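PDB 3WQC: D-threo-3-hydroxyaspartate dehydratase from Delftia, which catalyses the pyridoxal 5'-phosphate-dependent deamination of D-threo-3-hydroxyaspartate to oxaloacetate and ammonium, and also dehydrates some related hydroxyaspartates and D-serine. Local coordinates for residues B[36-50]-B[231-245]. Sequence-based numbering, arbitrary orientation. Where two conformers were deposited one is given.
Sequences RMQQRMDAQGVRLRP and ALAASRLDGVTEVRA. With PLP (pyridoxal-5'-phosphate), chain J.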
loop_
_atom_site.group_PDB
_atom_site.type_symbol
_atom_site.label_atom_id
_atom_site.label_comp_id
_atom_site.label_asym_id
_atom_site.label_seq_id
_atom_site.Cartn_x
_atom_site.Cartn_y
_atom_site.Cartn_z
ATOM N N ARG B 36 -12.551 25.408 0.427
ATOM C CA ARG B 36 -11.379 26.263 0.281
ATOM C C ARG B 36 -10.843 26.213 -1.190
ATOM O O ARG B 36 -10.496 27.253 -1.803
ATOM C CB ARG B 36 -10.248 25.912 1.255
ATOM C CG ARG B 36 -8.888 26.653 1.016
ATOM C CD ARG B 36 -7.846 26.174 1.981
ATOM N NE ARG B 36 -6.547 26.781 1.719
ATOM C CZ ARG B 36 -5.348 26.252 2.050
ATOM N NH1 ARG B 36 -5.290 25.142 2.777
ATOM N NH2 ARG B 36 -4.200 26.863 1.717
ATOM N N MET B 37 -10.708 25.011 -1.720
ATOM C CA MET B 37 -10.170 24.881 -3.074
ATOM C C MET B 37 -11.122 25.444 -4.072
ATOM O O MET B 37 -10.661 26.175 -4.982
ATOM C CB MET B 37 -9.860 23.381 -3.369
ATOM C CG MET B 37 -9.184 23.160 -4.746
ATOM S SD MET B 37 -7.525 23.909 -4.894
ATOM C CE MET B 37 -6.503 22.770 -3.894
ATOM N N GLN B 38 -12.407 25.108 -4.003
ATOM C CA GLN B 38 -13.361 25.572 -5.004
ATOM C C GLN B 38 -13.399 27.101 -4.951
ATOM O O GLN B 38 -13.460 27.774 -6.010
ATOM C CB GLN B 38 -14.780 25.028 -4.803
ATOM C CG GLN B 38 -15.757 25.362 -5.950
ATOM C CD GLN B 38 -15.316 24.766 -7.298
ATOM O OE1 GLN B 38 -15.166 23.552 -7.427
ATOM N NE2 GLN B 38 -15.133 25.621 -8.357
ATOM N N GLN B 39 -13.416 27.700 -3.738
ATOM C CA GLN B 39 -13.475 29.167 -3.657
ATOM C C GLN B 39 -12.221 29.793 -4.320
ATOM O O GLN B 39 -12.281 30.872 -4.930
ATOM C CB GLN B 39 -13.565 29.617 -2.173
ATOM C CG GLN B 39 -14.944 29.249 -1.662
ATOM C CD GLN B 39 -15.119 29.323 -0.163
ATOM O OE1 GLN B 39 -14.196 29.742 0.603
ATOM N NE2 GLN B 39 -16.335 28.912 0.301
ATOM N N ARG B 40 -11.059 29.193 -4.125
ATOM C CA ARG B 40 -9.841 29.744 -4.689
ATOM C C ARG B 40 -9.912 29.704 -6.211
ATOM O O ARG B 40 -9.539 30.697 -6.910
ATOM C CB ARG B 40 -8.568 29.045 -4.172
ATOM C CG ARG B 40 -7.387 29.714 -4.800
ATOM C CD ARG B 40 -6.154 29.292 -4.142
ATOM N NE ARG B 40 -5.300 30.435 -4.023
ATOM C CZ ARG B 40 -4.410 30.879 -4.917
ATOM N NH1 ARG B 40 -3.764 31.986 -4.495
ATOM N NH2 ARG B 40 -4.147 30.259 -6.159
ATOM N N MET B 41 -10.391 28.589 -6.750
ATOM C CA MET B 41 -10.528 28.502 -8.225
ATOM C C MET B 41 -11.573 29.469 -8.796
ATOM O O MET B 41 -11.336 30.112 -9.822
ATOM C CB MET B 41 -10.805 27.092 -8.680
ATOM C CG MET B 41 -9.700 26.106 -8.218
ATOM S SD MET B 41 -8.061 26.605 -8.807
ATOM C CE MET B 41 -7.244 27.248 -7.385
ATOM N N ASP B 42 -12.695 29.664 -8.079
ATOM C CA ASP B 42 -13.735 30.627 -8.484
ATOM C C ASP B 42 -13.094 32.014 -8.475
ATOM O O ASP B 42 -13.297 32.789 -9.455
ATOM C CB ASP B 42 -14.890 30.556 -7.508
ATOM C CG ASP B 42 -15.720 29.295 -7.649
ATOM O OD1 ASP B 42 -15.636 28.543 -8.645
ATOM O OD2 ASP B 42 -16.480 29.038 -6.698
ATOM N N ALA B 43 -12.228 32.300 -7.479
ATOM C CA ALA B 43 -11.597 33.641 -7.384
ATOM C C ALA B 43 -10.635 33.898 -8.576
ATOM O O ALA B 43 -10.481 35.065 -9.029
ATOM C CB ALA B 43 -10.888 33.836 -6.049
ATOM N N GLN B 44 -9.996 32.815 -9.049
ATOM C CA GLN B 44 -9.076 32.792 -10.198
ATOM C C GLN B 44 -9.856 32.740 -11.547
ATOM O O GLN B 44 -9.247 32.999 -12.600
ATOM C CB GLN B 44 -8.039 31.638 -10.115
ATOM C CG GLN B 44 -7.085 31.668 -8.918
ATOM C CD GLN B 44 -5.933 32.630 -9.127
ATOM O OE1 GLN B 44 -5.998 33.516 -9.925
ATOM N NE2 GLN B 44 -4.849 32.409 -8.426
ATOM N N GLY B 45 -11.185 32.539 -11.534
ATOM C CA GLY B 45 -12.016 32.346 -12.772
ATOM C C GLY B 45 -11.613 31.103 -13.567
ATOM O O GLY B 45 -11.690 31.168 -14.834
ATOM N N VAL B 46 -11.161 30.006 -12.911
ATOM C CA VAL B 46 -10.881 28.792 -13.622
ATOM C C VAL B 46 -11.802 27.663 -13.129
ATOM O O VAL B 46 -12.285 27.706 -11.924
ATOM C CB VAL B 46 -9.382 28.372 -13.539
ATOM C CG1 VAL B 46 -8.548 29.511 -14.091
ATOM C CG2 VAL B 46 -8.938 28.070 -12.085
ATOM N N ARG B 47 -11.977 26.614 -13.923
ATOM C CA ARG B 47 -12.717 25.416 -13.508
ATOM C C ARG B 47 -11.780 24.617 -12.569
ATOM O O ARG B 47 -10.518 24.698 -12.656
ATOM C CB ARG B 47 -13.062 24.555 -14.686
ATOM C CG ARG B 47 -14.068 25.288 -15.545
ATOM C CD ARG B 47 -14.730 24.292 -16.418
ATOM N NE ARG B 47 -13.951 23.935 -17.568
ATOM C CZ ARG B 47 -14.008 24.631 -18.726
ATOM N NH1 ARG B 47 -14.741 25.720 -18.775
ATOM N NH2 ARG B 47 -13.304 24.288 -19.819
ATOM N N LEU B 48 -12.411 23.844 -11.673
ATOM C CA LEU B 48 -11.633 22.855 -10.852
ATOM C C LEU B 48 -12.080 21.507 -11.312
ATOM O O LEU B 48 -13.275 21.166 -11.332
ATOM C CB LEU B 48 -12.051 22.988 -9.337
ATOM C CG LEU B 48 -11.379 21.979 -8.433
ATOM C CD1 LEU B 48 -9.859 22.071 -8.407
ATOM C CD2 LEU B 48 -11.892 22.107 -6.998
ATOM N N ARG B 49 -11.080 20.699 -11.761
ATOM C CA ARG B 49 -11.346 19.294 -12.227
ATOM C C ARG B 49 -10.583 18.428 -11.203
ATOM O O ARG B 49 -9.370 18.101 -11.363
ATOM C CB ARG B 49 -10.741 19.058 -13.620
ATOM C CG ARG B 49 -11.076 17.635 -14.108
ATOM C CD ARG B 49 -10.235 17.244 -15.364
ATOM N NE ARG B 49 -10.749 17.942 -16.546
ATOM C CZ ARG B 49 -11.826 17.588 -17.236
ATOM N NH1 ARG B 49 -12.479 16.436 -16.921
ATOM N NH2 ARG B 49 -12.255 18.364 -18.270
ATOM N N PRO B 50 -11.261 18.027 -10.104
ATOM C CA PRO B 50 -10.562 17.313 -9.009
ATOM C C PRO B 50 -10.016 15.992 -9.530
ATOM O O PRO B 50 -10.641 15.279 -10.358
ATOM C CB PRO B 50 -11.684 17.064 -7.961
ATOM C CG PRO B 50 -13.007 17.273 -8.677
ATOM C CD PRO B 50 -12.689 18.263 -9.850
ATOM N N ALA B 231 -1.783 24.725 -7.012
ATOM C CA ALA B 231 -3.177 25.275 -7.072
ATOM C C ALA B 231 -3.405 26.336 -5.996
ATOM O O ALA B 231 -4.069 27.362 -6.212
ATOM C CB ALA B 231 -4.253 24.205 -6.968
ATOM N N LEU B 232 -2.894 26.027 -4.797
ATOM C CA LEU B 232 -3.077 26.906 -3.634
ATOM C C LEU B 232 -2.152 28.117 -3.604
ATOM O O LEU B 232 -2.427 29.118 -2.918
ATOM C CB LEU B 232 -2.952 26.108 -2.348
ATOM C CG LEU B 232 -4.126 25.088 -2.179
ATOM C CD1 LEU B 232 -3.826 24.119 -0.993
ATOM C CD2 LEU B 232 -5.510 25.747 -2.051
ATOM N N ALA B 233 -1.087 28.058 -4.406
ATOM C CA ALA B 233 -0.052 29.101 -4.366
ATOM C C ALA B 233 -0.098 30.039 -5.586
ATOM O O ALA B 233 0.525 31.129 -5.497
ATOM C CB ALA B 233 1.330 28.489 -4.189
ATOM N N ALA B 234 -0.816 29.674 -6.684
ATOM C CA ALA B 234 -0.691 30.460 -7.920
ATOM C C ALA B 234 -1.202 31.880 -7.637
ATOM O O ALA B 234 -2.285 32.026 -7.118
ATOM C CB ALA B 234 -1.443 29.758 -9.042
ATOM N N SER B 235 -0.446 32.914 -7.980
ATOM C CA SER B 235 -1.031 34.291 -7.890
ATOM C C SER B 235 -1.986 34.611 -8.965
ATOM O O SER B 235 -2.967 35.325 -8.712
ATOM C CB SER B 235 -0.025 35.444 -7.750
ATOM O OG SER B 235 1.120 35.182 -8.417
ATOM N N ARG B 236 -1.652 34.177 -10.179
ATOM C CA ARG B 236 -2.502 34.454 -11.355
ATOM C C ARG B 236 -2.583 33.192 -12.207
ATOM O O ARG B 236 -1.661 32.357 -12.166
ATOM C CB ARG B 236 -1.917 35.604 -12.216
ATOM C CG ARG B 236 -0.559 35.214 -12.818
ATOM C CD ARG B 236 -0.022 36.238 -13.797
ATOM N NE ARG B 236 1.341 35.984 -14.224
ATOM C CZ ARG B 236 1.833 36.560 -15.319
ATOM N NH1 ARG B 236 1.041 37.340 -16.007
ATOM N NH2 ARG B 236 3.090 36.437 -15.691
ATOM N N LEU B 237 -3.668 33.045 -12.945
ATOM C CA LEU B 237 -3.837 31.895 -13.822
ATOM C C LEU B 237 -4.231 32.278 -15.234
ATOM O O LEU B 237 -5.027 31.574 -15.876
ATOM C CB LEU B 237 -4.802 30.807 -13.240
ATOM C CG LEU B 237 -4.218 30.085 -12.005
ATOM C CD1 LEU B 237 -5.280 29.218 -11.248
ATOM C CD2 LEU B 237 -2.966 29.229 -12.333
ATOM N N ASP B 238 -3.744 33.457 -15.678
ATOM C CA ASP B 238 -4.106 33.922 -17.020
ATOM C C ASP B 238 -3.810 32.818 -18.080
ATOM O O ASP B 238 -2.698 32.199 -18.031
ATOM C CB ASP B 238 -3.342 35.176 -17.353
ATOM C CG ASP B 238 -3.601 36.229 -16.377
ATOM O OD1 ASP B 238 -2.983 36.230 -15.307
ATOM O OD2 ASP B 238 -4.403 37.136 -16.733
ATOM N N GLY B 239 -4.756 32.545 -18.991
ATOM C CA GLY B 239 -4.486 31.580 -20.020
ATOM C C GLY B 239 -4.854 30.168 -19.650
ATOM O O GLY B 239 -4.956 29.289 -20.531
ATOM N N VAL B 240 -5.157 29.937 -18.370
ATOM C CA VAL B 240 -5.481 28.574 -17.906
ATOM C C VAL B 240 -6.989 28.378 -17.877
ATOM O O VAL B 240 -7.737 29.338 -17.398
ATOM C CB VAL B 240 -4.911 28.349 -16.460
ATOM C CG1 VAL B 240 -5.418 27.033 -15.788
ATOM C CG2 VAL B 240 -3.397 28.405 -16.531
ATOM N N THR B 241 -7.511 27.232 -18.309
ATOM C CA THR B 241 -9.018 27.017 -18.329
ATOM C C THR B 241 -9.409 26.241 -17.070
ATOM O O THR B 241 -10.507 26.379 -16.597
ATOM C CB THR B 241 -9.594 26.389 -19.578
ATOM O OG1 THR B 241 -8.979 25.208 -19.738
ATOM C CG2 THR B 241 -8.958 26.948 -20.778
ATOM N N GLU B 242 -8.564 25.325 -16.583
ATOM C CA GLU B 242 -8.947 24.478 -15.423
ATOM C C GLU B 242 -7.677 24.185 -14.644
ATOM O O GLU B 242 -6.547 24.097 -15.163
ATOM C CB GLU B 242 -9.640 23.223 -15.851
ATOM C CG GLU B 242 -8.712 22.333 -16.653
ATOM C CD GLU B 242 -9.356 20.962 -16.994
ATOM O OE1 GLU B 242 -8.617 19.923 -16.888
ATOM O OE2 GLU B 242 -10.558 20.852 -17.391
ATOM N N VAL B 243 -7.902 23.909 -13.358
ATOM C CA VAL B 243 -6.870 23.389 -12.472
ATOM C C VAL B 243 -7.320 22.021 -11.962
ATOM O O VAL B 243 -8.485 21.811 -11.638
ATOM C CB VAL B 243 -6.695 24.359 -11.286
ATOM C CG1 VAL B 243 -5.848 23.802 -10.132
ATOM C CG2 VAL B 243 -6.083 25.661 -11.791
ATOM N N ARG B 244 -6.337 21.110 -11.885
ATOM C CA ARG B 244 -6.548 19.764 -11.343
ATOM C C ARG B 244 -5.819 19.699 -9.978
ATOM O O ARG B 244 -4.623 20.021 -9.865
ATOM C CB ARG B 244 -5.869 18.716 -12.295
ATOM C CG ARG B 244 -6.444 18.883 -13.726
ATOM C CD ARG B 244 -5.918 17.750 -14.662
ATOM N NE ARG B 244 -4.488 17.479 -14.393
ATOM C CZ ARG B 244 -3.469 18.317 -14.667
ATOM N NH1 ARG B 244 -3.664 19.372 -15.488
ATOM N NH2 ARG B 244 -2.252 18.102 -14.161
ATOM N N ALA B 245 -6.529 19.218 -8.979
ATOM C CA ALA B 245 -5.885 19.015 -7.641
ATOM C C ALA B 245 -6.688 17.888 -7.003
ATOM O O ALA B 245 -7.883 17.708 -7.300
ATOM C CB ALA B 245 -6.061 20.263 -6.753
HETATM N N1 PLP J . -2.631 15.986 -12.178
HETATM C C2 PLP J . -2.009 14.811 -12.405
HETATM C C2A PLP J . -1.599 14.413 -13.805
HETATM C C3 PLP J . -1.755 13.932 -11.289
HETATM O O3 PLP J . -1.167 12.768 -11.519
HETATM C C4 PLP J . -2.159 14.370 -9.978
HETATM C C4A PLP J . -1.948 13.491 -8.876
HETATM C C5 PLP J . -2.812 15.631 -9.837
HETATM C C6 PLP J . -2.963 16.445 -10.968
HETATM C C5A PLP J . -3.249 16.136 -8.484
HETATM O O4P PLP J . -2.027 16.435 -7.663
HETATM P P PLP J . -2.240 16.596 -6.083
HETATM O O1P PLP J . -3.397 17.518 -5.978
HETATM O O2P PLP J . -0.964 17.220 -5.638
HETATM O O3P PLP J . -2.565 15.285 -5.492
HETATM O O HOH W 1 -5.946 34.588 -12.594
HETATM O O HOH W 2 -10.740 30.651 -17.860
HETATM O O HOH W 3 -13.032 21.174 -16.058
HETATM O O HOH W 4 -10.866 23.404 -18.979
#
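Met41 lays its sulfur across Val243, Met41 SD lying 3.6 Å from Val243 CB, at the closure of the alanine-racemase-type TIM barrel, where the first strand (47-48) pairs in parallel with the last (242-243). Three backbone bonds fix the register: Arg47 N to Thr241 O, Val243 N to Arg47 O (2.8 Å) and Arg49 N to Val243 O. Beside Met41 on the helix-facing side, Val46 CG2 meets Val243 CG2 at 3.7 Å, while Met37 CE packs on Leu232 and Ala245.

Glu242 and Arg49 project from the other side of the sheet; both touch Trp142 of strand 140-146, consistent with an inward direction. Arg49 grips the carboxylate side-on, NE to Glu242 OE1 at 2.9 Å and NH2 to Glu242 OE2 at 3.1 Å, with the two planes 44° apart. Asp90 takes Arg49 NH1, and Ser224 OG binds both Glu242 OE1 and Arg244 NH1, so the salt bridge is linked to the cofactor's arginine.

Arg40 bends at chi3 (-140°), turning its guanidinium onto the backbone carbonyls of 231-234. Arg40 NH2 donates to Ala234 O at 2.7 Å, in both the guanidinium and carbonyl planes, and Leu232 O sits over the guanidinium centre. A water spans Gln44 OE1 and Leu237 N.

One residue beyond Val243, Arg244 NH2 donates to the pyridine N1 of PLP at 2.9 Å, with an N-H...N angle of 153°.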